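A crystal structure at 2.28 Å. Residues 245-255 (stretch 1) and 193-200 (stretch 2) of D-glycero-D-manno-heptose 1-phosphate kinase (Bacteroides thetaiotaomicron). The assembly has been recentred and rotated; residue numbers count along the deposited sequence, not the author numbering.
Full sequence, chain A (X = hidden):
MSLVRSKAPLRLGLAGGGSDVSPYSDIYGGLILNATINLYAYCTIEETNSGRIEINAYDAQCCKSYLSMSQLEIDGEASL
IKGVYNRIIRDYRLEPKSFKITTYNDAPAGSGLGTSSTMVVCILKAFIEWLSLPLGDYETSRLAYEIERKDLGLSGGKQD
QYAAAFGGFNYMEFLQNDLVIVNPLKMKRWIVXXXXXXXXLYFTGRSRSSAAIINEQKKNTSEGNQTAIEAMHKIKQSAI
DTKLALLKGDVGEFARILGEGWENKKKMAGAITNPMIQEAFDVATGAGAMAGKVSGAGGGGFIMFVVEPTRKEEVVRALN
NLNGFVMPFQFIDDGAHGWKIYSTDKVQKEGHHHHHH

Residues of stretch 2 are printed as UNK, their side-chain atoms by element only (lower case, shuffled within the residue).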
ATOM      1  N   ALA A 245      11.629   7.149  -3.489  1.00 33.64           N
ATOM      2  CA  ALA A 245      12.030   8.339  -2.747  1.00 32.66           C
ATOM      3  C   ALA A 245      10.989   8.700  -1.686  1.00 33.10           C
ATOM      4  O   ALA A 245      11.328   8.920  -0.526  1.00 32.64           O
ATOM      5  CB  ALA A 245      12.221   9.510  -3.699  1.00 35.17           C
ATOM      6  N   LEU A 246       9.723   8.757  -2.088  1.00 31.72           N
ATOM      7  CA  LEU A 246       8.642   9.102  -1.168  1.00 32.33           C
ATOM      8  C   LEU A 246       8.316   8.052  -0.104  1.00 33.32           C
ATOM      9  O   LEU A 246       7.774   8.392   0.953  1.00 33.31           O
ATOM     10  CB  LEU A 246       7.369   9.422  -1.944  1.00 31.90           C
ATOM     11  CG  LEU A 246       7.351  10.741  -2.707  1.00 31.90           C
ATOM     12  CD1 LEU A 246       5.960  10.937  -3.284  1.00 30.58           C
ATOM     13  CD2 LEU A 246       7.706  11.897  -1.777  1.00 29.89           C
ATOM     14  N   LEU A 247       8.613   6.785  -0.379  1.00 33.26           N
ATOM     15  CA  LEU A 247       8.347   5.735   0.595  1.00 34.33           C
ATOM     16  C   LEU A 247       9.280   5.882   1.795  1.00 36.44           C
ATOM     17  O   LEU A 247       9.009   5.348   2.873  1.00 37.03           O
ATOM     18  CB  LEU A 247       8.540   4.353  -0.028  1.00 35.16           C
ATOM     19  CG  LEU A 247       7.463   3.868  -0.995  1.00 35.29           C
ATOM     20  CD1 LEU A 247       7.816   2.467  -1.476  1.00 36.25           C
ATOM     21  CD2 LEU A 247       6.106   3.880  -0.305  1.00 34.21           C
ATOM     22  N   LYS A 248      10.384   6.598   1.599  1.00 37.63           N
ATOM     23  CA  LYS A 248      11.357   6.820   2.663  1.00 38.38           C
ATOM     24  C   LYS A 248      11.224   8.232   3.249  1.00 36.68           C
ATOM     25  O   LYS A 248      11.870   8.562   4.241  1.00 36.86           O
ATOM     26  CB  LYS A 248      12.785   6.598   2.135  1.00 41.52           C
ATOM     27  CG  LYS A 248      13.149   5.127   1.909  1.00 45.58           C
ATOM     28  CD  LYS A 248      14.638   4.957   1.589  1.00 49.49           C
ATOM     29  CE  LYS A 248      15.134   3.516   1.811  1.00 49.92           C
ATOM     30  NZ  LYS A 248      14.558   2.517   0.857  1.00 50.94           N
ATOM     31  N   GLY A 249      10.379   9.053   2.631  1.00 34.11           N
ATOM     32  CA  GLY A 249      10.174  10.410   3.110  1.00 31.94           C
ATOM     33  C   GLY A 249      11.227  11.380   2.606  1.00 31.38           C
ATOM     34  O   GLY A 249      11.344  12.510   3.088  1.00 28.61           O
ATOM     35  N   ASP A 250      12.001  10.944   1.625  1.00 30.48           N
ATOM     36  CA  ASP A 250      13.038  11.798   1.074  1.00 29.73           C
ATOM     37  C   ASP A 250      12.436  12.820   0.117  1.00 27.90           C
ATOM     38  O   ASP A 250      12.469  12.642  -1.100  1.00 27.67           O
ATOM     39  CB  ASP A 250      14.073  10.952   0.339  1.00 30.53           C
ATOM     40  CG  ASP A 250      15.315  11.734  -0.011  1.00 33.67           C
ATOM     41  OD1 ASP A 250      15.198  12.930  -0.362  1.00 36.02           O
ATOM     42  OD2 ASP A 250      16.413  11.146   0.051  1.00 35.52           O
ATOM     43  N   VAL A 251      11.891  13.895   0.665  1.00 28.76           N
ATOM     44  CA  VAL A 251      11.292  14.934  -0.166  1.00 31.51           C
ATOM     45  C   VAL A 251      12.341  15.655  -1.022  1.00 32.45           C
ATOM     46  O   VAL A 251      12.045  16.098  -2.132  1.00 31.52           O
ATOM     47  CB  VAL A 251      10.534  15.971   0.694  1.00 32.58           C
ATOM     48  CG1 VAL A 251       9.813  16.983  -0.208  1.00 33.84           C
ATOM     49  CG2 VAL A 251       9.525  15.262   1.575  1.00 32.50           C
ATOM     50  N   GLY A 252      13.561  15.767  -0.501  1.00 32.48           N
ATOM     51  CA  GLY A 252      14.627  16.418  -1.239  1.00 34.31           C
ATOM     52  C   GLY A 252      14.892  15.676  -2.537  1.00 36.68           C
ATOM     53  O   GLY A 252      15.037  16.288  -3.602  1.00 35.98           O
ATOM     54  N   GLU A 253      14.945  14.347  -2.455  1.00 36.53           N
ATOM     55  CA  GLU A 253      15.179  13.538  -3.638  1.00 36.19           C
ATOM     56  C   GLU A 253      14.008  13.709  -4.598  1.00 36.22           C
ATOM     57  O   GLU A 253      14.187  13.693  -5.816  1.00 37.35           O
ATOM     58  CB  GLU A 253      15.334  12.066  -3.262  1.00 36.39           C
ATOM     59  CG  GLU A 253      15.551  11.145  -4.458  1.00 38.49           C
ATOM     60  CD  GLU A 253      16.825  11.460  -5.245  1.00 41.37           C
ATOM     61  OE1 GLU A 253      17.089  10.756  -6.251  1.00 39.88           O
ATOM     62  OE2 GLU A 253      17.559  12.401  -4.859  1.00 40.46           O
ATOM     63  N   PHE A 254      12.809  13.884  -4.049  1.00 34.50           N
ATOM     64  CA  PHE A 254      11.629  14.065  -4.883  1.00 33.20           C
ATOM     65  C   PHE A 254      11.774  15.379  -5.646  1.00 32.79           C
ATOM     66  O   PHE A 254      11.439  15.475  -6.830  1.00 31.19           O
ATOM     67  CB  PHE A 254      10.355  14.076  -4.022  1.00 30.72           C
ATOM     68  CG  PHE A 254       9.096  14.372  -4.796  1.00 30.10           C
ATOM     69  CD1 PHE A 254       8.817  13.706  -5.990  1.00 30.40           C
ATOM     70  CD2 PHE A 254       8.190  15.320  -4.330  1.00 29.62           C
ATOM     71  CE1 PHE A 254       7.653  13.982  -6.705  1.00 29.38           C
ATOM     72  CE2 PHE A 254       7.024  15.604  -5.033  1.00 27.91           C
ATOM     73  CZ  PHE A 254       6.752  14.937  -6.222  1.00 31.49           C
ATOM     74  N   ALA A 255      12.284  16.391  -4.960  1.00 33.91           N
ATOM     75  CA  ALA A 255      12.486  17.696  -5.576  1.00 35.83           C
ATOM     76  C   ALA A 255      13.488  17.556  -6.732  1.00 34.48           C
ATOM     77  O   ALA A 255      13.263  18.051  -7.836  1.00 33.54           O
ATOM     78  CB  ALA A 255      13.004  18.697  -4.522  1.00 34.59           C
ATOM     79  N   UNK A 193       2.292  14.274   5.826  1.00 25.20           N
ATOM     80  CA  UNK A 193       2.335  15.611   6.416  1.00 27.90           C
ATOM     81  C   UNK A 193       3.586  16.366   5.943  1.00 27.88           C
ATOM     82  O   UNK A 193       3.525  17.559   5.634  1.00 28.95           O
ATOM     83  c   UNK A 193       0.976  15.274   8.531  1.00 30.17           C
ATOM     84  c   UNK A 193       2.346  15.543   7.951  1.00 28.84           C
ATOM     85  o   UNK A 193       0.882  14.467   9.472  1.00 32.59           O
ATOM     86  o   UNK A 193      -0.007  15.880   8.059  1.00 32.85           O
ATOM     87  N   UNK A 194       4.718  15.674   5.887  1.00 28.02           N
ATOM     88  CA  UNK A 194       5.947  16.317   5.438  1.00 29.76           C
ATOM     89  C   UNK A 194       5.802  16.764   3.996  1.00 31.04           C
ATOM     90  O   UNK A 194       6.212  17.869   3.648  1.00 30.66           O
ATOM     91  o   UNK A 194      10.035  17.622   5.957  1.00 31.03           O
ATOM     92  c   UNK A 194       8.467  16.008   5.146  1.00 29.90           C
ATOM     93  o   UNK A 194       8.113  17.475   7.011  1.00 32.12           O
ATOM     94  c   UNK A 194       7.138  15.366   5.538  1.00 30.26           C
ATOM     95  c   UNK A 194       8.901  17.112   6.109  1.00 31.89           C
ATOM     96  N   UNK A 195       5.231  15.898   3.156  1.00 29.98           N
ATOM     97  CA  UNK A 195       5.051  16.223   1.750  1.00 29.26           C
ATOM     98  C   UNK A 195       4.059  17.372   1.584  1.00 30.78           C
ATOM     99  O   UNK A 195       4.277  18.267   0.766  1.00 30.68           O
ATOM    100  c   UNK A 195       4.563  14.996   0.964  1.00 29.53           C
ATOM    101  c   UNK A 195       6.138  15.012  -0.992  1.00 28.26           C
ATOM    102  c   UNK A 195       4.672  15.115  -0.565  1.00 30.99           C
ATOM    103  c   UNK A 195       3.859  14.027  -1.231  1.00 31.91           C
ATOM    104  N   UNK A 196       2.973  17.352   2.355  1.00 30.13           N
ATOM    105  CA  UNK A 196       1.977  18.415   2.256  1.00 32.48           C
ATOM    106  C   UNK A 196       2.544  19.783   2.639  1.00 33.08           C
ATOM    107  O   UNK A 196       2.215  20.785   2.009  1.00 34.45           O
ATOM    108  c   UNK A 196      -1.233  16.570   3.533  1.00 37.34           C
ATOM    109  o   UNK A 196      -2.292  16.256   2.956  1.00 35.90           O
ATOM    110  o   UNK A 196      -1.133  16.645   4.780  1.00 39.89           O
ATOM    111  c   UNK A 196      -0.006  16.858   2.682  1.00 36.68           C
ATOM    112  c   UNK A 196       0.750  18.105   3.120  1.00 32.84           C
ATOM    113  N   UNK A 197       3.398  19.842   3.656  1.00 32.95           N
ATOM    114  CA  UNK A 197       3.967  21.134   4.047  1.00 34.58           C
ATOM    115  C   UNK A 197       5.115  21.560   3.118  1.00 33.51           C
ATOM    116  O   UNK A 197       5.612  22.683   3.203  1.00 32.69           O
ATOM    117  c   UNK A 197       4.448  21.092   5.502  1.00 34.30           C
ATOM    118  o   UNK A 197       5.431  20.100   5.688  1.00 37.13           O
ATOM    119  N   UNK A 198       5.509  20.651   2.226  1.00 32.76           N
ATOM    120  CA  UNK A 198       6.574  20.891   1.263  1.00 31.94           C
ATOM    121  C   UNK A 198       6.017  21.175  -0.134  1.00 32.67           C
ATOM    122  O   UNK A 198       6.779  21.280  -1.092  1.00 32.44           O
ATOM    123  o   UNK A 198       8.167  19.411   2.386  1.00 33.72           O
ATOM    124  c   UNK A 198       7.497  19.671   1.170  1.00 31.84           C
ATOM    125  N   UNK A 199       4.703  21.304  -0.266  1.00 34.89           N
ATOM    126  CA  UNK A 199       4.137  21.546  -1.594  1.00 39.13           C
ATOM    127  C   UNK A 199       3.171  22.700  -1.767  1.00 38.51           C
ATOM    128  O   UNK A 199       2.365  23.012  -0.891  1.00 36.33           O
ATOM    129 se   UNK A 199       3.529  17.581  -3.037  1.00 68.11          SE
ATOM    130  c   UNK A 199       2.102  18.277  -4.160  1.00 61.28           C
ATOM    131  c   UNK A 199       4.428  19.239  -2.621  1.00 52.98           C
ATOM    132  c   UNK A 199       3.465  20.282  -2.119  1.00 43.94           C
ATOM    133  N   UNK A 200       3.256  23.317  -2.937  1.00 40.45           N
ATOM    134  CA  UNK A 200       2.397  24.432  -3.284  1.00 41.81           C
ATOM    135  C   UNK A 200       1.717  24.146  -4.629  1.00 43.72           C
ATOM    136  O   UNK A 200       2.377  23.798  -5.611  1.00 43.49           O
ATOM    137  c   UNK A 200       2.272  26.936  -3.496  1.00 41.69           C
ATOM    138  c   UNK A 200       4.118  25.884  -2.183  1.00 41.95           C
ATOM    139  c   UNK A 200       3.212  25.741  -3.389  1.00 41.77           C
TER

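Position 193 carries two side-chain carbons, the second bearing two oxygens, which is the carboxylate of an aspartate. Asp193 lies in a helix that enters from earlier in the chain, is exposed, and does not reach stretch 1.

At position 194 the chain is one carbon longer, three carbons ending in two oxygens, and the second carbon lies 3.8 Å from Val251 CG2; the residue is therefore a glutamate. The CA-to-CB bond of Glu194 points toward stretch 1, and the aliphatic part makes the contact through CG, while the carboxylate forms no hydrogen bond across the interface.

Position 195 has four carbons forked at the second, and one tip of the fork lies among Leu246, Val251 and Phe254. This branching defines leucine. The CA-to-CB bond of Leu195 points sideways, but the end of the side chain comes nearer, so that CD1 approaches Leu246 CD2 at 3.6 Å, Phe254 CD2 at 3.9 Å and Val251 CG1 at 4.2 Å.

Position 196 again shows three carbons with two terminal oxygens, a second glutamate. Glu196 is out of reach of stretch 1, and its OE2 is hydrogen-bonded elsewhere in the structure.

One carbon and one oxygen at position 197 could not be told from cysteine by shape alone, but the element identifies serine. Ser197 does not touch stretch 1; its backbone N donates to Asp193 O at 3.0 Å, an i to i-4 helical bond.

Position 198 has the same two atoms, with the carbon 3.8 Å from Val251 CG1, and is also serine. Ser198 OG donates to Glu194 O at 2.8 Å, tying the residue to the helix before it; CB is its closest atom to Val251 CG1.

Position 199 is unbranched, with two carbons, a selenium and a last carbon, the selenium 4.5 Å from Phe254 CE2, at the edge of the ring and near its plane: selenomethionine, Met199.

Position 200 has one carbon carrying two more, the fork of valine. Val200 continues the strand begun at Met199, beyond reach of stretch 1.

The contact is a small apolar one, burying 246 Å² with no hydrogen bond across it. Val251 and Leu195 bury most of this area, and their CA atoms are 6.7 Å apart. On stretch 1, Gly249 leaves the helical conformation with positive phi, and Asp250 caps the next helix, its OD1 accepting from Glu253 N at 2.5 Å. The first turn of that helix then presents Val251 and Phe254 to stretch 2, while Leu246 reaches Leu195 from before the turn.

Stretch 2 193-200: DELESSMV
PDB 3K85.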